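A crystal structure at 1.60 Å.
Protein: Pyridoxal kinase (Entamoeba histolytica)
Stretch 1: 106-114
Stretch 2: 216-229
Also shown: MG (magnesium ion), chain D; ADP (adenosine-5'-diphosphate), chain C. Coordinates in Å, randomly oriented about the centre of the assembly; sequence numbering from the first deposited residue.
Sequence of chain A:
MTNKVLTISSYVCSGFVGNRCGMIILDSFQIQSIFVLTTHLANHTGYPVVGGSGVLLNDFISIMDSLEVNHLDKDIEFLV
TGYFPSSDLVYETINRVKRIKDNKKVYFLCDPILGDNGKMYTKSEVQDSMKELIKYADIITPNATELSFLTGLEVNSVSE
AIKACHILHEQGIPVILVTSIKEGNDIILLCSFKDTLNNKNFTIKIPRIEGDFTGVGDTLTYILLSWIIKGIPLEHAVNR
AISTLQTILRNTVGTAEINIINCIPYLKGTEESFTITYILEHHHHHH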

# COMPACT_ATOMS: atom_id res chain seq x y z
N VAL A 106 17.20 2.10 -16.75
CA VAL A 106 15.97 2.11 -15.99
C VAL A 106 14.83 2.33 -16.98
O VAL A 106 14.83 3.31 -17.71
CB VAL A 106 15.98 3.20 -14.90
CG1 VAL A 106 14.67 3.23 -14.12
CG2 VAL A 106 17.16 2.98 -13.96
N TYR A 107 13.90 1.40 -17.01
CA TYR A 107 12.71 1.49 -17.83
C TYR A 107 11.65 2.35 -17.11
O TYR A 107 11.15 1.99 -16.04
CB TYR A 107 12.18 0.09 -18.13
CG TYR A 107 11.03 -0.00 -19.14
CD1 TYR A 107 11.28 -0.12 -20.51
CD2 TYR A 107 9.70 -0.03 -18.72
CE1 TYR A 107 10.23 -0.22 -21.42
CE2 TYR A 107 8.64 -0.12 -19.62
CZ TYR A 107 8.91 -0.23 -20.97
OH TYR A 107 7.87 -0.33 -21.86
N PHE A 108 11.30 3.50 -17.69
CA PHE A 108 10.38 4.44 -17.08
C PHE A 108 9.05 4.44 -17.81
O PHE A 108 8.98 4.81 -19.00
CB PHE A 108 11.03 5.81 -17.03
CG PHE A 108 10.13 6.94 -16.57
CD1 PHE A 108 9.04 6.75 -15.71
CD2 PHE A 108 10.40 8.24 -17.02
CE1 PHE A 108 8.26 7.83 -15.31
CE2 PHE A 108 9.65 9.31 -16.57
CZ PHE A 108 8.58 9.11 -15.72
N LEU A 109 8.02 3.96 -17.14
CA LEU A 109 6.64 4.06 -17.58
C LEU A 109 6.02 5.28 -16.92
O LEU A 109 5.85 5.31 -15.70
CB LEU A 109 5.86 2.79 -17.21
CG LEU A 109 4.41 2.65 -17.73
CD1 LEU A 109 3.96 1.21 -17.57
CD2 LEU A 109 3.43 3.58 -17.06
N CYS A 110 5.68 6.28 -17.70
CA CYS A 110 5.03 7.48 -17.24
C CYS A 110 3.55 7.36 -17.54
O CYS A 110 3.15 7.26 -18.71
CB CYS A 110 5.62 8.73 -17.89
SG CYS A 110 4.88 10.27 -17.33
N ASP A 111 2.73 7.32 -16.51
CA ASP A 111 1.28 7.30 -16.68
C ASP A 111 0.77 8.69 -16.34
O ASP A 111 0.59 9.01 -15.17
CB ASP A 111 0.71 6.27 -15.70
CG ASP A 111 -0.72 5.97 -15.94
OD1 ASP A 111 -1.20 6.19 -17.07
OD2 ASP A 111 -1.37 5.42 -15.00
N PRO A 112 0.57 9.54 -17.34
CA PRO A 112 0.13 10.90 -17.07
C PRO A 112 -1.33 10.87 -16.62
O PRO A 112 -2.16 10.33 -17.32
CB PRO A 112 0.31 11.60 -18.40
CG PRO A 112 0.16 10.53 -19.43
CD PRO A 112 0.58 9.23 -18.77
N ILE A 113 -1.61 11.41 -15.45
CA ILE A 113 -2.96 11.47 -14.89
C ILE A 113 -3.39 12.91 -14.90
O ILE A 113 -2.99 13.72 -14.07
CB ILE A 113 -3.05 10.91 -13.46
CG1 ILE A 113 -2.35 9.56 -13.37
CG2 ILE A 113 -4.50 10.84 -13.01
CD1 ILE A 113 -2.90 8.50 -14.30
N LEU A 114 -4.20 13.24 -15.88
CA LEU A 114 -4.62 14.62 -16.06
C LEU A 114 -6.14 14.78 -16.13
O LEU A 114 -6.67 15.79 -15.68
CB LEU A 114 -3.98 15.21 -17.31
CG LEU A 114 -2.46 15.20 -17.36
CD1 LEU A 114 -2.01 15.71 -18.71
CD2 LEU A 114 -1.89 16.07 -16.26
N VAL A 216 -9.08 2.41 -13.04
CA VAL A 216 -8.90 1.38 -14.08
C VAL A 216 -7.62 1.58 -14.88
O VAL A 216 -6.88 0.62 -15.16
CB VAL A 216 -10.12 1.26 -15.02
CG1 VAL A 216 -11.20 0.46 -14.34
CG2 VAL A 216 -10.67 2.62 -15.47
N GLY A 217 -7.32 2.82 -15.24
CA GLY A 217 -6.07 3.12 -15.89
C GLY A 217 -4.88 2.82 -15.02
O GLY A 217 -3.86 2.35 -15.51
N ASP A 218 -4.99 3.11 -13.73
CA ASP A 218 -3.92 2.78 -12.80
C ASP A 218 -3.69 1.26 -12.74
O ASP A 218 -2.55 0.79 -12.77
CB ASP A 218 -4.24 3.35 -11.40
CG ASP A 218 -4.50 4.87 -11.42
OD1 ASP A 218 -3.98 5.55 -12.35
OD2 ASP A 218 -5.22 5.38 -10.51
N THR A 219 -4.77 0.52 -12.64
CA THR A 219 -4.72 -0.94 -12.59
C THR A 219 -4.08 -1.48 -13.86
O THR A 219 -3.17 -2.29 -13.80
CB THR A 219 -6.13 -1.50 -12.36
OG1 THR A 219 -6.61 -1.03 -11.09
CG2 THR A 219 -6.16 -3.00 -12.43
N LEU A 220 -4.49 -0.97 -15.02
CA LEU A 220 -3.83 -1.36 -16.27
C LEU A 220 -2.31 -1.14 -16.24
O LEU A 220 -1.53 -2.03 -16.62
CB LEU A 220 -4.42 -0.60 -17.50
CG LEU A 220 -3.73 -0.80 -18.87
CD1 LEU A 220 -3.68 -2.26 -19.27
CD2 LEU A 220 -4.41 0.04 -19.92
N THR A 221 -1.90 0.04 -15.80
CA THR A 221 -0.51 0.43 -15.74
C THR A 221 0.29 -0.61 -14.93
O THR A 221 1.34 -1.06 -15.40
CB THR A 221 -0.38 1.80 -15.08
OG1 THR A 221 -0.87 2.81 -15.96
CG2 THR A 221 1.07 2.12 -14.71
N TYR A 222 -0.18 -0.97 -13.74
CA TYR A 222 0.62 -1.88 -12.89
C TYR A 222 0.58 -3.34 -13.32
O TYR A 222 1.58 -4.04 -13.20
CB TYR A 222 0.27 -1.72 -11.41
CG TYR A 222 0.69 -0.37 -10.92
CD1 TYR A 222 2.05 -0.07 -10.69
CD2 TYR A 222 -0.23 0.63 -10.72
CE1 TYR A 222 2.45 1.20 -10.28
CE2 TYR A 222 0.17 1.90 -10.30
CZ TYR A 222 1.50 2.17 -10.10
OH TYR A 222 1.91 3.41 -9.69
N ILE A 223 -0.51 -3.78 -13.93
CA ILE A 223 -0.53 -5.16 -14.46
C ILE A 223 0.41 -5.23 -15.69
O ILE A 223 1.23 -6.15 -15.79
CB ILE A 223 -1.94 -5.66 -14.83
CG1 ILE A 223 -2.84 -5.68 -13.57
CG2 ILE A 223 -1.85 -7.08 -15.39
CD1 ILE A 223 -4.32 -5.92 -13.84
N LEU A 224 0.26 -4.28 -16.60
CA LEU A 224 1.17 -4.18 -17.76
C LEU A 224 2.65 -4.17 -17.37
O LEU A 224 3.44 -4.99 -17.83
CB LEU A 224 0.84 -2.92 -18.55
CG LEU A 224 1.82 -2.54 -19.67
CD1 LEU A 224 1.85 -3.64 -20.70
CD2 LEU A 224 1.39 -1.21 -20.24
N LEU A 225 3.00 -3.29 -16.42
CA LEU A 225 4.39 -3.21 -15.93
C LEU A 225 4.87 -4.50 -15.30
O LEU A 225 5.99 -4.92 -15.55
CB LEU A 225 4.52 -2.11 -14.88
CG LEU A 225 5.94 -1.91 -14.34
CD1 LEU A 225 6.82 -1.23 -15.38
CD2 LEU A 225 5.88 -1.16 -13.03
N SER A 226 4.02 -5.14 -14.48
CA SER A 226 4.40 -6.40 -13.85
C SER A 226 4.79 -7.43 -14.93
O SER A 226 5.80 -8.09 -14.80
CB SER A 226 3.30 -6.95 -12.96
OG SER A 226 3.04 -6.03 -11.91
N TRP A 227 4.00 -7.55 -16.01
CA TRP A 227 4.33 -8.52 -17.05
C TRP A 227 5.59 -8.13 -17.85
O TRP A 227 6.39 -8.98 -18.17
CB TRP A 227 3.16 -8.74 -18.00
CG TRP A 227 2.06 -9.55 -17.43
CD1 TRP A 227 0.76 -9.20 -17.38
CD2 TRP A 227 2.16 -10.86 -16.83
NE1 TRP A 227 0.03 -10.21 -16.79
CE2 TRP A 227 0.87 -11.23 -16.43
CE3 TRP A 227 3.22 -11.76 -16.60
CZ2 TRP A 227 0.59 -12.44 -15.78
CZ3 TRP A 227 2.95 -12.96 -15.93
CH2 TRP A 227 1.64 -13.30 -15.54
N ILE A 228 5.78 -6.84 -18.08
CA ILE A 228 7.05 -6.37 -18.65
C ILE A 228 8.23 -6.77 -17.77
O ILE A 228 9.25 -7.28 -18.26
CB ILE A 228 7.04 -4.86 -18.87
CG1 ILE A 228 6.06 -4.48 -19.99
CG2 ILE A 228 8.43 -4.37 -19.22
CD1 ILE A 228 5.74 -3.02 -20.05
N ILE A 229 8.09 -6.53 -16.48
CA ILE A 229 9.11 -6.94 -15.53
C ILE A 229 9.40 -8.44 -15.60
O ILE A 229 10.58 -8.86 -15.52
CB ILE A 229 8.77 -6.47 -14.08
CG1 ILE A 229 8.90 -4.95 -14.01
CG2 ILE A 229 9.68 -7.14 -13.05
CD1 ILE A 229 8.35 -4.30 -12.75
MG MG D . -2.98 5.89 -17.94
PB ADP C . -8.16 5.92 -17.21
O1B ADP C . -9.23 6.75 -17.88
O2B ADP C . -8.48 5.57 -15.77
O3B ADP C . -6.80 6.49 -17.47
PA ADP C . -9.03 4.03 -19.23
O1A ADP C . -8.24 4.29 -20.48
O2A ADP C . -10.40 4.60 -19.10
O3A ADP C . -8.15 4.50 -17.95
O5' ADP C . -9.12 2.48 -18.97
C5' ADP C . -8.00 1.61 -18.92
C4' ADP C . -8.46 0.28 -19.43
O4' ADP C . -9.54 -0.19 -18.63
C3' ADP C . -9.01 0.38 -20.85
O3' ADP C . -7.98 0.18 -21.82
C2' ADP C . -10.07 -0.68 -20.86
O2' ADP C . -9.47 -1.94 -21.14
C1' ADP C . -10.59 -0.71 -19.44
N9 ADP C . -11.84 0.06 -19.21
C8 ADP C . -12.01 1.26 -18.63
N7 ADP C . -13.32 1.61 -18.58
C5 ADP C . -14.01 0.61 -19.14
C6 ADP C . -15.43 0.31 -19.40
N6 ADP C . -16.38 1.21 -19.05
N1 ADP C . -15.72 -0.86 -20.01
C2 ADP C . -14.76 -1.76 -20.37
N3 ADP C . -13.44 -1.55 -20.15
C4 ADP C . -13.03 -0.41 -19.55
O HOH W 1 -1.00 4.92 -12.60
O HOH W 2 -3.96 5.60 -15.97
O HOH W 3 -3.41 7.82 -17.84
O HOH W 4 -2.61 3.61 -17.86
O HOH W 5 -4.73 5.46 -18.91

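The helix 216-229 packs against the strand 107-110 with nearly antiparallel direction (165°), its axis approaching to 10.5 Å, so that moving along the helix means moving back along stretch 1 from Ile-113 to Tyr-107. At the N-terminal end the helix meets the nucleotide. Val-216 places CG2 3.7 Å from ADP C8, and Gly-217 N, free at the first turn, donates a hydrogen bond to ADP O2B (3.0 Å). Glycine suits this position sterically: an ideal CB would lie 2.4 Å from ADP O3B, a clash.

The CA-to-CB bond of Asp-218 points sideways to stretch 1, but its carboxylate comes nearer, and OD1 lies 3.7 Å from both Ile-113 CD1 and Asp-111 OD2. The latter is a close approach of like charges, and water 1 eases it by donating hydrogen bonds to Asp-111 OD2 (2.5 Å) and Asp-218 OD1 (3.1 Å). On the other branch of the same aspartate, Asp-111 OD1 binds the magnesium ion MG at 2.0 Å.

One turn on, Thr-221 faces the strand with both branches engaged. Its OG1 lies 2.8 Å from Asp-111 OD2 and 2.7 Å from water 4, a ligand of the magnesium that also donates to Gly-217 O (2.9 Å), while Thr-221 CG2 packs 3.6 Å from Leu-109 CD2. The residue thus marks the change from a polar, metal-linked region to an apolar one.

Leu-109 continues that apolar packing: its CD1 is 4.4 Å from Leu-224 CD2 and 4.3 Å from Leu-225 CB, looser contacts than the one to Thr-221. Phe-108 and Cys-110, alternating with it along the strand, point away from the helix. Finally, the CA-to-CB bond of Ile-228 points toward the strand, and its CD1 lies 3.9 Å from Tyr-107 OH and 4.1 Å from Tyr-107 CE2, approaching the ring obliquely.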